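Local coordinates for protein nicking enzyme (Staphylococcus aureus, PDB 4HT4) that probably nicks plasmid DNA as a conjugative relaxase, binding a DNA hairpin so that antibiotic resistance can be transferred between staphylococci, at residues F61-E75 and C135-K149. The protein carries 1 engineered substitution. Sequence-based numbering, arbitrary orientation.
Sequences FKDREYLWNKVHDVE and CTLRGLDKNNEFEPK. With nucleotides of chain B.
Phe146, on the returning arm of the loop that follows strand 130-136, packs against Lys70, Val71 and Val74 of helix 64-74. Glu75, just past the C-terminal end of the helix, is salt-bridged to Arg138 and Lys149 of the loop, which also bind DNA phosphates. The contact joins this helix to the segment that leaves strand 130-136, the central strand of the five-stranded antiparallel sheet.

Lys70 CG lies in the plane of the Phe146 ring, 3.7 Å from Phe146 CE2. Val71 CG2 comes to 3.8 Å from Phe146 CZ, and Val74 CG2 to 3.7 Å from Phe146 CD2. Leu140 CD1 lies over one face of this ring. The other methyl of Leu140, CD2, is 3.7 Å from Phe61 CE2, so Phe61 extends the apolar patch before the helix begins. Lys70 and Glu145 add only a long salt bridge.

With chi1 at -170°, Val74 turns CG1 away from its own N and over one guanidinium face of Arg138, off toward the rim. Lys149 CG covers the opposite face, so the group is sandwiched. Its edge is used for polar bonds. Arg138 NE gives a nearly straight bond (174°) to Glu75 OE1, 3.0 Å away, reaching that oxygen from above the carboxylate plane. Arg138 NH1 donates to DC16 OP1 of chain B at 2.9 Å, and NH2 to the same oxygen.

Lys149 NZ also bridges to Glu75 OE1, at 2.9 Å, through a weak hydrogen bond. It reaches the DG17 phosphate of chain B weakly and bonds to Gln81 O. Glu75, a second-shell residue, probably helps to position Arg138 and Lys149 and partly balances their charge. The arrangement is a salt-bridge network beside the DNA backbone in the MobA/MobL relaxase domain.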
loop_
_atom_site.group_PDB
_atom_site.type_symbol
_atom_site.label_atom_id
_atom_site.label_comp_id
_atom_site.label_asym_id
_atom_site.label_seq_id
_atom_site.Cartn_x
_atom_site.Cartn_y
_atom_site.Cartn_z
ATOM N N PHE A 61 -12.065 3.617 8.810
ATOM C CA PHE A 61 -11.235 3.173 7.697
ATOM C C PHE A 61 -10.242 2.077 8.076
ATOM O O PHE A 61 -9.570 1.524 7.207
ATOM C CB PHE A 61 -10.502 4.360 7.072
ATOM C CG PHE A 61 -11.418 5.401 6.495
ATOM C CD1 PHE A 61 -11.873 5.295 5.193
ATOM C CD2 PHE A 61 -11.823 6.486 7.254
ATOM C CE1 PHE A 61 -12.715 6.252 4.657
ATOM C CE2 PHE A 61 -12.666 7.446 6.724
ATOM C CZ PHE A 61 -13.112 7.327 5.424
ATOM N N LYS A 62 -10.148 1.758 9.364
ATOM C CA LYS A 62 -9.287 0.661 9.797
ATOM C C LYS A 62 -9.961 -0.687 9.566
ATOM O O LYS A 62 -9.373 -1.739 9.816
ATOM C CB LYS A 62 -8.870 0.820 11.261
ATOM C CG LYS A 62 -7.872 1.943 11.492
ATOM C CD LYS A 62 -7.239 1.862 12.872
ATOM C CE LYS A 62 -6.192 0.762 12.941
ATOM N NZ LYS A 62 -5.025 1.053 12.062
ATOM N N ASP A 63 -11.202 -0.645 9.092
ATOM C CA ASP A 63 -11.896 -1.847 8.659
ATOM C C ASP A 63 -11.680 -2.027 7.164
ATOM O O ASP A 63 -12.004 -1.142 6.370
ATOM C CB ASP A 63 -13.387 -1.759 8.972
ATOM C CG ASP A 63 -14.163 -2.935 8.422
ATOM O OD1 ASP A 63 -14.223 -3.980 9.103
ATOM O OD2 ASP A 63 -14.709 -2.815 7.306
ATOM N N ARG A 64 -11.126 -3.172 6.786
ATOM C CA ARG A 64 -10.735 -3.413 5.403
ATOM C C ARG A 64 -11.937 -3.490 4.466
ATOM O O ARG A 64 -11.853 -3.097 3.303
ATOM C CB ARG A 64 -9.901 -4.691 5.308
ATOM C CG ARG A 64 -9.132 -4.835 4.010
ATOM C CD ARG A 64 -8.072 -5.919 4.111
ATOM N NE ARG A 64 -7.053 -5.604 5.110
ATOM C CZ ARG A 64 -7.001 -6.146 6.322
ATOM N NH1 ARG A 64 -7.909 -7.038 6.694
ATOM N NH2 ARG A 64 -6.037 -5.798 7.165
ATOM N N GLU A 65 -13.056 -3.987 4.981
ATOM C CA GLU A 65 -14.253 -4.158 4.169
ATOM C C GLU A 65 -14.918 -2.824 3.843
ATOM O O GLU A 65 -15.308 -2.579 2.700
ATOM C CB GLU A 65 -15.244 -5.087 4.868
ATOM C CG GLU A 65 -16.381 -5.547 3.977
ATOM C CD GLU A 65 -17.224 -6.621 4.628
ATOM O OE1 GLU A 65 -17.766 -6.368 5.723
ATOM O OE2 GLU A 65 -17.334 -7.722 4.050
ATOM N N TYR A 66 -15.049 -1.965 4.850
ATOM C CA TYR A 66 -15.667 -0.658 4.665
ATOM C C TYR A 66 -14.840 0.221 3.742
ATOM O O TYR A 66 -15.381 0.915 2.881
ATOM C CB TYR A 66 -15.846 0.046 6.012
ATOM C CG TYR A 66 -16.253 1.501 5.895
ATOM C CD1 TYR A 66 -17.579 1.856 5.687
ATOM C CD2 TYR A 66 -15.309 2.519 5.991
ATOM C CE1 TYR A 66 -17.957 3.183 5.578
ATOM C CE2 TYR A 66 -15.678 3.849 5.883
ATOM C CZ TYR A 66 -17.003 4.174 5.676
ATOM O OH TYR A 66 -17.377 5.495 5.569
ATOM N N LEU A 67 -13.526 0.186 3.937
ATOM C CA LEU A 67 -12.602 1.049 3.209
ATOM C C LEU A 67 -12.722 0.922 1.693
ATOM O O LEU A 67 -13.002 1.902 1.006
ATOM C CB LEU A 67 -11.162 0.771 3.645
ATOM C CG LEU A 67 -10.058 1.469 2.850
ATOM C CD1 LEU A 67 -10.187 2.977 2.969
ATOM C CD2 LEU A 67 -8.688 1.004 3.318
ATOM N N TRP A 68 -12.521 -0.286 1.178
ATOM C CA TRP A 68 -12.459 -0.488 -0.265
ATOM C C TRP A 68 -13.823 -0.476 -0.951
ATOM O O TRP A 68 -13.905 -0.350 -2.173
ATOM C CB TRP A 68 -11.677 -1.759 -0.595
ATOM C CG TRP A 68 -10.290 -1.713 -0.044
ATOM C CD1 TRP A 68 -9.786 -2.470 0.971
ATOM C CD2 TRP A 68 -9.232 -0.838 -0.455
ATOM N NE1 TRP A 68 -8.475 -2.135 1.206
ATOM C CE2 TRP A 68 -8.112 -1.133 0.344
ATOM C CE3 TRP A 68 -9.122 0.162 -1.428
ATOM C CZ2 TRP A 68 -6.899 -0.467 0.204
ATOM C CZ3 TRP A 68 -7.916 0.821 -1.566
ATOM C CH2 TRP A 68 -6.821 0.505 -0.755
ATOM N N ASN A 69 -14.890 -0.609 -0.168
ATOM C CA ASN A 69 -16.231 -0.399 -0.696
ATOM C C ASN A 69 -16.518 1.091 -0.782
ATOM O O ASN A 69 -17.181 1.557 -1.708
ATOM C CB ASN A 69 -17.285 -1.091 0.170
ATOM C CG ASN A 69 -17.331 -2.588 -0.055
ATOM O OD1 ASN A 69 -17.960 -3.066 -0.999
ATOM N ND2 ASN A 69 -16.665 -3.336 0.814
ATOM N N LYS A 70 -16.009 1.834 0.196
ATOM C CA LYS A 70 -16.122 3.285 0.196
ATOM C C LYS A 70 -15.311 3.855 -0.961
ATOM O O LYS A 70 -15.688 4.859 -1.562
ATOM C CB LYS A 70 -15.624 3.857 1.522
ATOM C CG LYS A 70 -15.839 5.353 1.679
ATOM C CD LYS A 70 -17.312 5.682 1.859
ATOM C CE LYS A 70 -17.514 7.163 2.129
ATOM N NZ LYS A 70 -18.948 7.499 2.348
ATOM N N VAL A 71 -14.194 3.201 -1.267
ATOM C CA VAL A 71 -13.352 3.599 -2.389
ATOM C C VAL A 71 -14.038 3.284 -3.713
ATOM O O VAL A 71 -14.108 4.133 -4.600
ATOM C CB VAL A 71 -11.976 2.909 -2.339
ATOM C CG1 VAL A 71 -11.211 3.149 -3.631
ATOM C CG2 VAL A 71 -11.179 3.408 -1.147
ATOM N N HIS A 72 -14.551 2.063 -3.838
ATOM C CA HIS A 72 -15.283 1.653 -5.034
ATOM C C HIS A 72 -16.471 2.567 -5.300
ATOM O O HIS A 72 -16.856 2.782 -6.450
ATOM C CB HIS A 72 -15.764 0.207 -4.901
ATOM C CG HIS A 72 -14.765 -0.807 -5.362
ATOM N ND1 HIS A 72 -14.880 -2.149 -5.067
ATOM C CD2 HIS A 72 -13.641 -0.679 -6.105
ATOM C CE1 HIS A 72 -13.865 -2.802 -5.605
ATOM N NE2 HIS A 72 -13.099 -1.934 -6.240
ATOM N N ASP A 73 -17.047 3.101 -4.228
ATOM C CA ASP A 73 -18.167 4.026 -4.329
ATOM C C ASP A 73 -17.772 5.297 -5.075
ATOM O O ASP A 73 -18.513 5.785 -5.929
ATOM C CB ASP A 73 -18.678 4.383 -2.934
ATOM C CG ASP A 73 -19.811 5.385 -2.969
ATOM O OD1 ASP A 73 -20.622 5.332 -3.917
ATOM O OD2 ASP A 73 -19.892 6.225 -2.049
ATOM N N VAL A 74 -16.601 5.830 -4.744
ATOM C CA VAL A 74 -16.105 7.044 -5.378
ATOM C C VAL A 74 -15.585 6.735 -6.779
ATOM O O VAL A 74 -15.657 7.572 -7.678
ATOM C CB VAL A 74 -14.994 7.701 -4.538
ATOM C CG1 VAL A 74 -14.672 9.086 -5.072
ATOM C CG2 VAL A 74 -15.418 7.789 -3.082
ATOM N N GLU A 75 -15.068 5.524 -6.958
ATOM C CA GLU A 75 -14.577 5.079 -8.257
ATOM C C GLU A 75 -15.687 4.449 -9.088
ATOM O O GLU A 75 -15.532 3.346 -9.614
ATOM C CB GLU A 75 -13.439 4.075 -8.077
ATOM C CG GLU A 75 -12.052 4.676 -8.210
ATOM C CD GLU A 75 -11.727 5.668 -7.111
ATOM O OE1 GLU A 75 -10.847 6.523 -7.328
ATOM O OE2 GLU A 75 -12.338 5.591 -6.028
ATOM N N CYS A 135 -2.677 1.605 -1.574
ATOM C CA CYS A 135 -2.856 2.997 -1.184
ATOM C C CYS A 135 -3.995 3.654 -1.955
ATOM O O CYS A 135 -4.192 3.386 -3.140
ATOM C CB CYS A 135 -1.560 3.772 -1.416
ATOM S SG CYS A 135 -0.107 3.037 -0.635
ATOM N N THR A 136 -4.740 4.519 -1.273
ATOM C CA THR A 136 -5.834 5.249 -1.903
ATOM C C THR A 136 -5.296 6.292 -2.878
ATOM O O THR A 136 -4.176 6.777 -2.728
ATOM C CB THR A 136 -6.727 5.942 -0.860
ATOM O OG1 THR A 136 -5.934 6.830 -0.061
ATOM C CG2 THR A 136 -7.387 4.910 0.041
ATOM N N LEU A 137 -6.102 6.632 -3.879
ATOM C CA LEU A 137 -5.698 7.605 -4.886
ATOM C C LEU A 137 -6.288 8.981 -4.592
ATOM O O LEU A 137 -6.051 9.940 -5.327
ATOM C CB LEU A 137 -6.125 7.142 -6.279
ATOM C CG LEU A 137 -5.568 5.809 -6.782
ATOM C CD1 LEU A 137 -6.148 5.478 -8.142
ATOM C CD2 LEU A 137 -4.058 5.860 -6.853
ATOM N N ARG A 138 -7.057 9.070 -3.512
ATOM C CA ARG A 138 -7.675 10.327 -3.111
ATOM C C ARG A 138 -7.420 10.604 -1.634
ATOM O O ARG A 138 -7.119 9.692 -0.864
ATOM C CB ARG A 138 -9.181 10.293 -3.379
ATOM C CG ARG A 138 -9.561 10.023 -4.829
ATOM C CD ARG A 138 -11.042 9.704 -4.954
ATOM N NE ARG A 138 -11.420 9.335 -6.316
ATOM C CZ ARG A 138 -12.079 10.133 -7.152
ATOM N NH1 ARG A 138 -12.442 11.348 -6.765
ATOM N NH2 ARG A 138 -12.383 9.714 -8.372
ATOM N N GLY A 139 -7.544 11.869 -1.245
ATOM C CA GLY A 139 -7.386 12.259 0.144
ATOM C C GLY A 139 -8.728 12.458 0.819
ATOM O O GLY A 139 -9.773 12.395 0.171
ATOM N N LEU A 140 -8.701 12.700 2.125
ATOM C CA LEU A 140 -9.926 12.910 2.888
ATOM C C LEU A 140 -10.136 14.387 3.201
ATOM O O LEU A 140 -9.175 15.132 3.394
ATOM C CB LEU A 140 -9.899 12.098 4.185
ATOM C CG LEU A 140 -10.588 10.734 4.184
ATOM C CD1 LEU A 140 -10.088 9.867 3.042
ATOM C CD2 LEU A 140 -10.367 10.040 5.518
ATOM N N ASP A 141 -11.397 14.805 3.246
ATOM C CA ASP A 141 -11.725 16.192 3.553
ATOM C C ASP A 141 -12.213 16.367 4.989
ATOM O O ASP A 141 -12.046 15.477 5.826
ATOM C CB ASP A 141 -12.757 16.747 2.563
ATOM C CG ASP A 141 -13.997 15.875 2.451
ATOM O OD1 ASP A 141 -14.270 15.083 3.376
ATOM O OD2 ASP A 141 -14.709 15.991 1.430
ATOM N N LYS A 142 -12.822 17.516 5.262
ATOM C CA LYS A 142 -13.302 17.840 6.600
ATOM C C LYS A 142 -14.478 16.959 7.010
ATOM O O LYS A 142 -14.770 16.812 8.198
ATOM C CB LYS A 142 -13.706 19.315 6.676
ATOM N N ASN A 143 -15.146 16.370 6.022
ATOM C CA ASN A 143 -16.318 15.543 6.274
ATOM C C ASN A 143 -16.017 14.055 6.139
ATOM O O ASN A 143 -16.935 13.238 6.038
ATOM C CB ASN A 143 -17.449 15.927 5.318
ATOM C CG ASN A 143 -17.716 17.415 5.301
ATOM O OD1 ASN A 143 -17.584 18.092 6.320
ATOM N ND2 ASN A 143 -18.092 17.935 4.139
ATOM N N ASN A 144 -14.732 13.713 6.141
ATOM C CA ASN A 144 -14.289 12.336 5.938
ATOM C C ASN A 144 -14.818 11.734 4.640
ATOM O O ASN A 144 -15.256 10.583 4.606
ATOM C CB ASN A 144 -14.651 11.455 7.137
ATOM C CG ASN A 144 -13.801 11.754 8.354
ATOM O OD1 ASN A 144 -12.696 11.230 8.498
ATOM N ND2 ASN A 144 -14.313 12.600 9.241
ATOM N N GLU A 145 -14.777 12.530 3.577
ATOM C CA GLU A 145 -15.170 12.079 2.249
ATOM C C GLU A 145 -13.982 12.228 1.306
ATOM O O GLU A 145 -13.113 13.073 1.523
ATOM C CB GLU A 145 -16.359 12.893 1.737
ATOM C CG GLU A 145 -17.604 12.804 2.612
ATOM C CD GLU A 145 -18.413 11.546 2.361
ATOM O OE1 GLU A 145 -18.430 11.068 1.206
ATOM O OE2 GLU A 145 -19.036 11.035 3.316
ATOM N N PHE A 146 -13.941 11.410 0.262
ATOM C CA PHE A 146 -12.820 11.443 -0.672
ATOM C C PHE A 146 -12.850 12.661 -1.590
ATOM O O PHE A 146 -13.839 12.910 -2.280
ATOM C CB PHE A 146 -12.765 10.159 -1.501
ATOM C CG PHE A 146 -12.265 8.968 -0.737
ATOM C CD1 PHE A 146 -10.907 8.726 -0.616
ATOM C CD2 PHE A 146 -13.151 8.092 -0.135
ATOM C CE1 PHE A 146 -10.444 7.632 0.089
ATOM C CE2 PHE A 146 -12.694 6.996 0.571
ATOM C CZ PHE A 146 -11.338 6.767 0.683
ATOM N N GLU A 147 -11.754 13.413 -1.592
ATOM C CA GLU A 147 -11.603 14.570 -2.463
ATOM C C GLU A 147 -11.404 14.101 -3.902
ATOM O O GLU A 147 -11.019 12.956 -4.128
ATOM C CB GLU A 147 -10.405 15.408 -2.011
ATOM C CG GLU A 147 -9.072 14.688 -2.114
ATOM C CD GLU A 147 -7.932 15.485 -1.510
ATOM O OE1 GLU A 147 -8.197 16.539 -0.892
ATOM O OE2 GLU A 147 -6.770 15.055 -1.652
ATOM N N PRO A 148 -11.675 14.978 -4.882
ATOM C CA PRO A 148 -11.481 14.574 -6.279
ATOM C C PRO A 148 -10.009 14.385 -6.621
ATOM O O PRO A 148 -9.137 14.965 -5.970
ATOM C CB PRO A 148 -12.054 15.755 -7.068
ATOM C CG PRO A 148 -11.965 16.912 -6.131
ATOM C CD PRO A 148 -12.230 16.338 -4.776
ATOM N N LYS A 149 -9.743 13.570 -7.634
ATOM C CA LYS A 149 -8.386 13.371 -8.116
ATOM C C LYS A 149 -7.973 14.543 -8.986
ATOM O O LYS A 149 -6.810 14.946 -8.992
ATOM C CB LYS A 149 -8.300 12.102 -8.959
ATOM C CG LYS A 149 -8.540 10.811 -8.215
ATOM C CD LYS A 149 -8.623 9.661 -9.203
ATOM C CE LYS A 149 -8.650 8.327 -8.495
ATOM N NZ LYS A 149 -8.932 7.208 -9.436
ATOM P P DC B 16 -12.731 12.984 -10.311
ATOM O OP1 DC B 16 -13.601 12.512 -9.212
ATOM O OP2 DC B 16 -11.573 13.859 -10.010
ATOM O "O5'" DC B 16 -12.190 11.710 -11.111
ATOM C "C5'" DC B 16 -11.195 11.876 -12.105
ATOM C "C4'" DC B 16 -11.342 10.852 -13.214
ATOM O "O4'" DC B 16 -11.680 11.554 -14.435
ATOM C "C3'" DC B 16 -10.079 10.040 -13.483
ATOM O "O3'" DC B 16 -10.335 8.648 -13.314
ATOM C "C2'" DC B 16 -9.674 10.360 -14.921
ATOM C "C1'" DC B 16 -10.840 11.155 -15.500
ATOM N N1 DC B 16 -10.388 12.372 -16.231
ATOM C C2 DC B 16 -10.135 12.306 -17.605
ATOM O O2 DC B 16 -10.295 11.233 -18.197
ATOM N N3 DC B 16 -9.723 13.420 -18.256
ATOM C C4 DC B 16 -9.560 14.561 -17.587
ATOM N N4 DC B 16 -9.153 15.634 -18.270
ATOM C C5 DC B 16 -9.808 14.651 -16.185
ATOM C C6 DC B 16 -10.216 13.544 -15.556
ATOM P P DG B 17 -9.116 7.631 -13.064
ATOM O OP1 DG B 17 -9.652 6.462 -12.331
ATOM O OP2 DG B 17 -7.999 8.410 -12.486
ATOM O "O5'" DG B 17 -8.700 7.154 -14.534
ATOM C "C5'" DG B 17 -9.599 6.349 -15.285
ATOM C "C4'" DG B 17 -8.995 5.859 -16.594
ATOM O "O4'" DG B 17 -8.755 6.979 -17.481
ATOM C "C3'" DG B 17 -7.663 5.125 -16.499
ATOM O "O3'" DG B 17 -7.595 4.156 -17.535
ATOM C "C2'" DG B 17 -6.647 6.241 -16.722
ATOM C "C1'" DG B 17 -7.373 7.092 -17.758
ATOM N N9 DG B 17 -7.057 8.510 -17.679
ATOM C C8 DG B 17 -6.945 9.257 -16.536
ATOM N N7 DG B 17 -6.664 10.506 -16.766
ATOM C C5 DG B 17 -6.590 10.595 -18.150
ATOM C C6 DG B 17 -6.312 11.710 -18.974
ATOM O O6 DG B 17 -6.071 12.879 -18.634
ATOM N N1 DG B 17 -6.334 11.360 -20.322
ATOM C C2 DG B 17 -6.590 10.097 -20.806
ATOM N N2 DG B 17 -6.567 9.960 -22.140
ATOM N N3 DG B 17 -6.851 9.044 -20.043
ATOM C C4 DG B 17 -6.833 9.370 -18.729
#